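Local coordinates for protein acylneuraminate lyase (Mycoplasma synoviae, PDB 4N4P) that belongs to the dihydrodipicolinate synthetase family of TIM-barrel proteins, at residues D43-T48 / G75-I80; G9-M14 / G206-T211; E90-A95 / S129-I134. One frame throughout, in Å; residues are numbered along the deposited sequence.

Contact 1 of 3, residues D43-T48 / G75-I80; sequences DGIYIT and GRVTLI
Strand residues G44, I45 and Y46 lie beside T78, L79 and I80 in parallel register, the two short axes 4.6 Å apart and 14° from parallel. Four backbone hydrogen bonds join them: T78 N to D43 O, I45 N to T78 O, I80 N to I45 O and I47 N to I80 O. The first is the longest, with T78 N 3.2 Å from D43 O. G44 is packed close against its partner, its CA only 3.0 Å from T78 O.

Y46 and I80 share one face. With CG of Y46 anti to the backbone N and beside the carbonyl carbon (chi1 -179°), the ring lies next to I80, whose methyl CG2 sits at the ring edge, near its plane, 3.6 Å from Y46 CD1. At the far end of the ring, Y46 OH hydrogen-bonds to Y139 and S107, which belong to other strands of the barrel. On the face of I45 and L79, one methyl of the leucine, CD2, comes 4.0 Å from I45 CB. V77 adds CG2 from beside the strand end, 4.0 Å from I45 CG1 and also near G44 CA. Beyond these residues, helix 26-39 packs on I45 and helix 59-73 on L79.

Strand 44-47, helix 59-73 and strand 78-82 thus make a beta-alpha-beta crossover, the repeating unit of the TIM barrel.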
loop_
_atom_site.group_PDB
_atom_site.type_symbol
_atom_site.label_atom_id
_atom_site.label_comp_id
_atom_site.label_asym_id
_atom_site.label_seq_id
_atom_site.Cartn_x
_atom_site.Cartn_y
_atom_site.Cartn_z
ATOM N N ASP A 43 27.168 6.491 -23.605
ATOM C CA ASP A 43 26.857 7.734 -24.289
ATOM C C ASP A 43 26.957 8.936 -23.363
ATOM O O ASP A 43 27.123 10.076 -23.818
ATOM C CB ASP A 43 25.464 7.610 -24.894
ATOM C CG ASP A 43 25.374 6.447 -25.832
ATOM O OD1 ASP A 43 25.912 6.592 -26.949
ATOM O OD2 ASP A 43 24.816 5.370 -25.461
ATOM N N GLY A 44 26.845 8.688 -22.060
ATOM C CA GLY A 44 26.920 9.757 -21.096
ATOM C C GLY A 44 27.093 9.184 -19.711
ATOM O O GLY A 44 27.018 7.956 -19.522
ATOM N N ILE A 45 27.293 10.070 -18.730
ATOM C CA ILE A 45 27.439 9.639 -17.334
ATOM C C ILE A 45 26.565 10.517 -16.468
ATOM O O ILE A 45 26.526 11.748 -16.654
ATOM C CB ILE A 45 28.920 9.742 -16.838
ATOM C CG1 ILE A 45 29.829 8.928 -17.745
ATOM C CG2 ILE A 45 29.057 9.204 -15.400
ATOM C CD1 ILE A 45 31.331 9.236 -17.565
ATOM N N TYR A 46 25.866 9.897 -15.514
ATOM C CA TYR A 46 24.995 10.581 -14.584
ATOM C C TYR A 46 25.656 10.470 -13.216
ATOM O O TYR A 46 25.800 9.365 -12.692
ATOM C CB TYR A 46 23.632 9.873 -14.554
ATOM C CG TYR A 46 22.595 10.481 -13.634
ATOM C CD1 TYR A 46 21.891 11.613 -14.016
ATOM C CD2 TYR A 46 22.286 9.893 -12.394
ATOM C CE1 TYR A 46 20.915 12.168 -13.197
ATOM C CE2 TYR A 46 21.309 10.444 -11.562
ATOM C CZ TYR A 46 20.634 11.592 -11.969
ATOM O OH TYR A 46 19.659 12.182 -11.208
ATOM N N ILE A 47 26.095 11.604 -12.666
ATOM C CA ILE A 47 26.908 11.569 -11.458
ATOM C C ILE A 47 26.175 12.031 -10.224
ATOM O O ILE A 47 25.181 12.756 -10.308
ATOM C CB ILE A 47 28.240 12.335 -11.612
ATOM C CG1 ILE A 47 27.973 13.849 -11.646
ATOM C CG2 ILE A 47 28.997 11.796 -12.839
ATOM C CD1 ILE A 47 29.217 14.701 -11.293
ATOM N N THR A 48 26.715 11.627 -9.072
ATOM C CA THR A 48 26.225 11.987 -7.740
ATOM C C THR A 48 24.719 11.827 -7.526
ATOM O O THR A 48 24.080 12.649 -6.875
ATOM C CB THR A 48 26.752 13.397 -7.246
ATOM O OG1 THR A 48 26.392 14.428 -8.188
ATOM C CG2 THR A 48 28.275 13.344 -7.105
ATOM N N GLY A 75 35.132 16.239 -22.047
ATOM C CA GLY A 75 34.107 16.428 -23.071
ATOM C C GLY A 75 33.791 15.249 -23.988
ATOM O O GLY A 75 33.079 15.426 -24.978
ATOM N N ARG A 76 34.291 14.052 -23.669
ATOM C CA ARG A 76 34.089 12.887 -24.551
ATOM C C ARG A 76 32.628 12.436 -24.618
ATOM O O ARG A 76 32.092 12.202 -25.701
ATOM C CB ARG A 76 34.968 11.710 -24.146
ATOM C CG ARG A 76 36.438 11.920 -24.504
ATOM C CD ARG A 76 37.282 10.793 -23.979
ATOM N NE ARG A 76 37.397 10.782 -22.518
ATOM C CZ ARG A 76 37.908 9.774 -21.824
ATOM N NH1 ARG A 76 38.305 8.657 -22.447
ATOM N NH2 ARG A 76 38.002 9.863 -20.505
ATOM N N VAL A 77 31.995 12.317 -23.454
ATOM C CA VAL A 77 30.588 11.914 -23.414
ATOM C C VAL A 77 29.742 12.961 -22.702
ATOM O O VAL A 77 30.265 13.890 -22.108
ATOM C CB VAL A 77 30.412 10.497 -22.784
ATOM C CG1 VAL A 77 31.249 9.452 -23.537
ATOM C CG2 VAL A 77 30.704 10.510 -21.258
ATOM N N THR A 78 28.423 12.811 -22.773
ATOM C CA THR A 78 27.480 13.769 -22.159
ATOM C C THR A 78 27.550 13.608 -20.648
ATOM O O THR A 78 27.699 12.484 -20.179
ATOM C CB THR A 78 26.062 13.477 -22.681
ATOM O OG1 THR A 78 26.091 13.564 -24.125
ATOM C CG2 THR A 78 24.992 14.469 -22.120
ATOM N N LEU A 79 27.461 14.713 -19.913
ATOM C CA LEU A 79 27.491 14.640 -18.443
ATOM C C LEU A 79 26.260 15.242 -17.829
ATOM O O LEU A 79 25.845 16.322 -18.200
ATOM C CB LEU A 79 28.727 15.355 -17.884
ATOM C CG LEU A 79 30.116 14.793 -18.239
ATOM C CD1 LEU A 79 31.215 15.645 -17.631
ATOM C CD2 LEU A 79 30.274 13.326 -17.810
ATOM N N ILE A 80 25.684 14.537 -16.862
ATOM C CA ILE A 80 24.572 15.037 -16.078
ATOM C C ILE A 80 24.936 14.885 -14.618
ATOM O O ILE A 80 25.417 13.839 -14.215
ATOM C CB ILE A 80 23.260 14.263 -16.359
ATOM C CG1 ILE A 80 22.949 14.241 -17.869
ATOM C CG2 ILE A 80 22.107 14.885 -15.591
ATOM C CD1 ILE A 80 21.732 13.405 -18.228
#

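Contact 2 of 3, residues G9-M14 / G206-T211; sequences GLFPAM and GFIGST
F11 is gripped at its backbone by the neighbouring strand 206-209: F11 N donates to F207 O at 2.8 Å, and F11 O accepts from G209 N at 3.1 Å. F207 N bonds to G9 O in the same parallel ladder, which pairs G9 to P12 with G206 to G209.

The tight part lies around F11. Its CB rests 3.4 Å from F207 O, which stands at the edge of the F11 ring, near its plane. I208 closes in from the neighbouring strand: its CG1, anti to its own carbonyl carbon (chi1 -63°), lies 3.8 Å from F11 CB, while its CG2 borders F11 O. That oxygen also receives the CA-H of I208, with I208 CA 3.2 Å from F11 O. On the other face L10 CD2 touches F207 CB at 4.1 Å, where the two side chains meet obliquely, and the edge of the F207 ring is turned to G9 O.

The looser side is at S210, partly exposed, whose CB is directed away from the other strand. Next to it A13 stays buried: its CB is 4.4 Å from I208 CG2 but nearer the G209 backbone. A13 N bonds to G209 O at 3.0 Å from above the carbonyl plane, 66° out of it, as the strands end.

M189 of strand 187-190 touches F11 and I208. A backbone ladder with apolar side chains on both faces implies that the first and last strands form one continuous, buried part of the barrel wall.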
loop_
_atom_site.group_PDB
_atom_site.type_symbol
_atom_site.label_atom_id
_atom_site.label_comp_id
_atom_site.label_asym_id
_atom_site.label_seq_id
_atom_site.Cartn_x
_atom_site.Cartn_y
_atom_site.Cartn_z
ATOM N N GLY A 9 20.774 7.291 -25.555
ATOM C CA GLY A 9 21.615 6.151 -25.272
ATOM C C GLY A 9 21.744 5.851 -23.788
ATOM O O GLY A 9 20.816 6.106 -22.993
ATOM N N LEU A 10 22.906 5.314 -23.409
ATOM C CA LEU A 10 23.088 4.829 -22.043
ATOM C C LEU A 10 23.905 5.773 -21.176
ATOM O O LEU A 10 25.019 6.172 -21.545
ATOM C CB LEU A 10 23.766 3.466 -22.039
ATOM C CG LEU A 10 22.998 2.347 -22.721
ATOM C CD1 LEU A 10 23.870 1.066 -22.641
ATOM C CD2 LEU A 10 21.633 2.125 -22.036
ATOM N N PHE A 11 23.345 6.074 -20.007
ATOM C CA PHE A 11 23.978 6.910 -18.980
ATOM C C PHE A 11 24.056 6.117 -17.665
ATOM O O PHE A 11 23.119 6.176 -16.874
ATOM C CB PHE A 11 23.120 8.144 -18.727
ATOM C CG PHE A 11 23.165 9.165 -19.836
ATOM C CD1 PHE A 11 22.679 8.864 -21.101
ATOM C CD2 PHE A 11 23.707 10.414 -19.606
ATOM C CE1 PHE A 11 22.732 9.804 -22.135
ATOM C CE2 PHE A 11 23.746 11.390 -20.623
ATOM C CZ PHE A 11 23.292 11.076 -21.882
ATOM N N PRO A 12 25.171 5.418 -17.407
ATOM C CA PRO A 12 25.336 4.804 -16.089
ATOM C C PRO A 12 25.220 5.861 -14.990
ATOM O O PRO A 12 25.730 7.003 -15.123
ATOM C CB PRO A 12 26.777 4.253 -16.121
ATOM C CG PRO A 12 27.459 5.048 -17.256
ATOM C CD PRO A 12 26.370 5.234 -18.254
ATOM N N ALA A 13 24.531 5.490 -13.923
ATOM C CA ALA A 13 24.516 6.288 -12.703
ATOM C C ALA A 13 25.788 5.944 -11.934
ATOM O O ALA A 13 25.872 4.924 -11.232
ATOM C CB ALA A 13 23.269 5.994 -11.882
ATOM N N MET A 14 26.793 6.779 -12.122
ATOM C CA MET A 14 28.160 6.467 -11.714
ATOM C C MET A 14 28.289 6.244 -10.219
ATOM O O MET A 14 27.755 7.008 -9.453
ATOM C CB MET A 14 29.087 7.623 -12.091
ATOM C CG MET A 14 30.559 7.198 -12.084
ATOM S SD MET A 14 31.620 8.608 -12.372
ATOM C CE MET A 14 31.688 9.349 -10.755
ATOM N N GLY A 206 16.784 7.723 -24.092
ATOM C CA GLY A 206 17.899 7.916 -23.175
ATOM C C GLY A 206 17.571 7.190 -21.878
ATOM O O GLY A 206 16.415 7.230 -21.407
ATOM N N PHE A 207 18.572 6.520 -21.331
ATOM C CA PHE A 207 18.392 5.639 -20.173
ATOM C C PHE A 207 19.431 5.924 -19.115
ATOM O O PHE A 207 20.634 5.891 -19.379
ATOM C CB PHE A 207 18.436 4.181 -20.616
ATOM C CG PHE A 207 17.422 3.884 -21.663
ATOM C CD1 PHE A 207 17.702 4.105 -23.008
ATOM C CD2 PHE A 207 16.142 3.480 -21.285
ATOM C CE1 PHE A 207 16.708 3.902 -23.970
ATOM C CE2 PHE A 207 15.153 3.253 -22.238
ATOM C CZ PHE A 207 15.429 3.471 -23.577
ATOM N N ILE A 208 18.964 6.192 -17.897
ATOM C CA ILE A 208 19.892 6.376 -16.791
ATOM C C ILE A 208 19.731 5.182 -15.854
ATOM O O ILE A 208 18.613 4.827 -15.493
ATOM C CB ILE A 208 19.640 7.670 -16.013
ATOM C CG1 ILE A 208 19.865 8.902 -16.919
ATOM C CG2 ILE A 208 20.553 7.743 -14.814
ATOM C CD1 ILE A 208 19.320 10.192 -16.331
ATOM N N GLY A 209 20.823 4.558 -15.466
ATOM C CA GLY A 209 20.666 3.404 -14.571
ATOM C C GLY A 209 21.949 2.905 -13.957
ATOM O O GLY A 209 23.012 3.006 -14.547
ATOM N N SER A 210 21.813 2.363 -12.746
ATOM C CA SER A 210 22.945 1.823 -12.009
ATOM C C SER A 210 23.572 0.649 -12.767
ATOM O O SER A 210 24.789 0.463 -12.741
ATOM C CB SER A 210 22.455 1.325 -10.640
ATOM O OG SER A 210 21.486 0.283 -10.795
ATOM N N THR A 211 22.738 -0.160 -13.414
ATOM C CA THR A 211 23.231 -1.439 -13.966
ATOM C C THR A 211 24.079 -1.260 -15.231
ATOM O O THR A 211 24.821 -2.164 -15.617
ATOM C CB THR A 211 22.087 -2.465 -14.231
ATOM O OG1 THR A 211 21.269 -1.993 -15.302
ATOM C CG2 THR A 211 21.230 -2.670 -12.974
#

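Contact 3 of 3, residues E90-A95 / S129-I134; sequences ETKELA and SKAADI
K92 holds CG anti to its carbonyl carbon (chi1 -63°), which lays CG 4.0 Å from A131 CB; CB of the lysine is against the same methyl. I134 has CG1 anti to its backbone N (chi1 -178°), and its other branch, CG2, is the one that reaches the helix, 4.2 Å from A95 O. In segment 129-134 the chain changes course between A131 and A132: A131 still has helical backbone angles, whereas A132 is extended, and both alanines turn CB toward the helix of residues 90-95.

The closest packing is at K92 and A131, whose CA atoms are the nearest pair of the contact. A131 CB sits 3.7 Å from K92 CB and 3.6 Å from K92 O, pressed against side-chain base and backbone at once. The K92 chain bends at chi3, and NZ pairs with E89 in a salt bridge; across this contact CB and CG do the touching.

One turn further along the helix, A95 points CB toward the other segment. Its methyl lies 4.2 Å from A131 CB and 4.5 Å from A132 CB. The methyl of A132 comes closer to the carbonyl, with A132 CB 3.7 Å from A95 O. I106 of strand 105-108 touches A95 and I134 alike, placing this end of the contact over the strand layer of the barrel.

With only methyls at A95, A131 and A132, the backbones can come close, K92 CA and A131 CA being 5.3 Å apart. The contact itself is apolar, with close approaches of methyls to carbonyl oxygens and without polar bonds between the segments; K96 NZ and K99 NZ, further along the helix, give A131 O and D133 O hydrogen-bond partners outside it.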
loop_
_atom_site.group_PDB
_atom_site.type_symbol
_atom_site.label_atom_id
_atom_site.label_comp_id
_atom_site.label_asym_id
_atom_site.label_seq_id
_atom_site.Cartn_x
_atom_site.Cartn_y
_atom_site.Cartn_z
ATOM N N GLU A 90 23.339 25.148 -0.860
ATOM C CA GLU A 90 24.358 24.273 -1.433
ATOM C C GLU A 90 23.979 23.793 -2.843
ATOM O O GLU A 90 24.817 23.795 -3.735
ATOM C CB GLU A 90 24.641 23.087 -0.515
ATOM C CG GLU A 90 25.427 23.500 0.728
ATOM C CD GLU A 90 25.797 22.327 1.597
ATOM O OE1 GLU A 90 25.365 21.183 1.286
ATOM O OE2 GLU A 90 26.550 22.566 2.580
ATOM N N THR A 91 22.724 23.386 -3.028
ATOM C CA THR A 91 22.222 22.952 -4.334
ATOM C C THR A 91 22.416 24.025 -5.425
ATOM O O THR A 91 22.904 23.736 -6.524
ATOM C CB THR A 91 20.752 22.534 -4.209
ATOM O OG1 THR A 91 20.660 21.442 -3.277
ATOM C CG2 THR A 91 20.174 22.094 -5.575
ATOM N N LYS A 92 22.100 25.276 -5.088
ATOM C CA LYS A 92 22.328 26.406 -5.997
ATOM C C LYS A 92 23.807 26.594 -6.370
ATOM O O LYS A 92 24.129 26.832 -7.536
ATOM C CB LYS A 92 21.759 27.695 -5.395
ATOM C CG LYS A 92 20.255 27.673 -5.181
ATOM C CD LYS A 92 19.829 28.788 -4.230
ATOM C CE LYS A 92 20.053 30.164 -4.844
ATOM N NZ LYS A 92 20.103 31.219 -3.782
ATOM N N GLU A 93 24.709 26.457 -5.398
ATOM C CA GLU A 93 26.148 26.504 -5.673
ATOM C C GLU A 93 26.584 25.355 -6.586
ATOM O O GLU A 93 27.431 25.540 -7.488
ATOM C CB GLU A 93 26.966 26.477 -4.374
ATOM C CG GLU A 93 26.823 27.736 -3.521
ATOM C CD GLU A 93 27.307 28.992 -4.253
ATOM O OE1 GLU A 93 28.441 28.966 -4.775
ATOM O OE2 GLU A 93 26.550 29.993 -4.322
ATOM N N LEU A 94 26.023 24.163 -6.351
ATOM C CA LEU A 94 26.318 23.029 -7.219
ATOM C C LEU A 94 25.801 23.253 -8.654
ATOM O O LEU A 94 26.479 22.904 -9.604
ATOM C CB LEU A 94 25.741 21.732 -6.627
ATOM C CG LEU A 94 26.368 21.273 -5.314
ATOM C CD1 LEU A 94 25.777 19.901 -4.913
ATOM C CD2 LEU A 94 27.886 21.157 -5.415
ATOM N N ALA A 95 24.611 23.837 -8.803
ATOM C CA ALA A 95 24.082 24.194 -10.143
ATOM C C ALA A 95 25.022 25.156 -10.853
ATOM O O ALA A 95 25.313 24.996 -12.042
ATOM C CB ALA A 95 22.664 24.786 -10.051
ATOM N N SER A 129 16.376 26.780 -10.245
ATOM C CA SER A 129 16.394 27.320 -11.616
ATOM C C SER A 129 17.006 28.716 -11.715
ATOM O O SER A 129 17.622 29.049 -12.711
ATOM C CB SER A 129 14.973 27.367 -12.174
ATOM O OG SER A 129 14.233 28.432 -11.591
ATOM N N LYS A 130 16.826 29.532 -10.685
ATOM C CA LYS A 130 17.376 30.892 -10.698
ATOM C C LYS A 130 18.895 30.921 -10.602
ATOM O O LYS A 130 19.521 31.920 -10.955
ATOM C CB LYS A 130 16.776 31.709 -9.565
ATOM C CG LYS A 130 15.575 32.551 -9.950
ATOM C CD LYS A 130 14.286 31.799 -9.881
ATOM C CE LYS A 130 13.132 32.739 -9.531
ATOM N NZ LYS A 130 11.845 31.973 -9.533
ATOM N N ALA A 131 19.497 29.827 -10.125
ATOM C CA ALA A 131 20.933 29.800 -9.823
ATOM C C ALA A 131 21.848 29.844 -11.046
ATOM O O ALA A 131 22.938 30.421 -10.988
ATOM C CB ALA A 131 21.274 28.568 -8.960
ATOM N N ALA A 132 21.434 29.205 -12.135
ATOM C CA ALA A 132 22.288 29.065 -13.313
ATOM C C ALA A 132 21.446 28.644 -14.488
ATOM O O ALA A 132 20.425 27.970 -14.326
ATOM C CB ALA A 132 23.390 28.024 -13.082
ATOM N N ASP A 133 21.888 29.061 -15.665
ATOM C CA ASP A 133 21.242 28.694 -16.910
ATOM C C ASP A 133 21.870 27.420 -17.446
ATOM O O ASP A 133 22.874 27.426 -18.170
ATOM C CB ASP A 133 21.317 29.860 -17.901
ATOM C CG ASP A 133 20.404 31.020 -17.494
ATOM O OD1 ASP A 133 19.468 30.831 -16.664
ATOM O OD2 ASP A 133 20.628 32.140 -18.006
ATOM N N ILE A 134 21.274 26.310 -17.033
ATOM C CA ILE A 134 21.742 24.985 -17.390
ATOM C C ILE A 134 20.481 24.108 -17.377
ATOM O O ILE A 134 19.598 24.299 -16.551
ATOM C CB ILE A 134 22.868 24.478 -16.425
ATOM C CG1 ILE A 134 23.378 23.088 -16.862
ATOM C CG2 ILE A 134 22.368 24.509 -14.956
ATOM C CD1 ILE A 134 24.659 22.585 -16.109
#

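From the N terminus, strand 9-12 comes first in sequence, and its partner 206-209 follows only after six further strands. Contact 2 therefore closes the longest loop, and the other two nest inside it. Contact 1 closes first, round helix 59-73; contact 3 follows in series, joining helix 88-100 to the end of helix 118-131. Contacts 1 and 2 touch within the same sheet: M14 N bonds to Y46 O, and L10 and P12 also share backbone bonds with residues 43-46, so strand 9-12 lies between 44-47 and 206-209 and the barrel is closed. Contact 3 stands apart in the outer helical layer, its centre about 18 Å from that of contact 1.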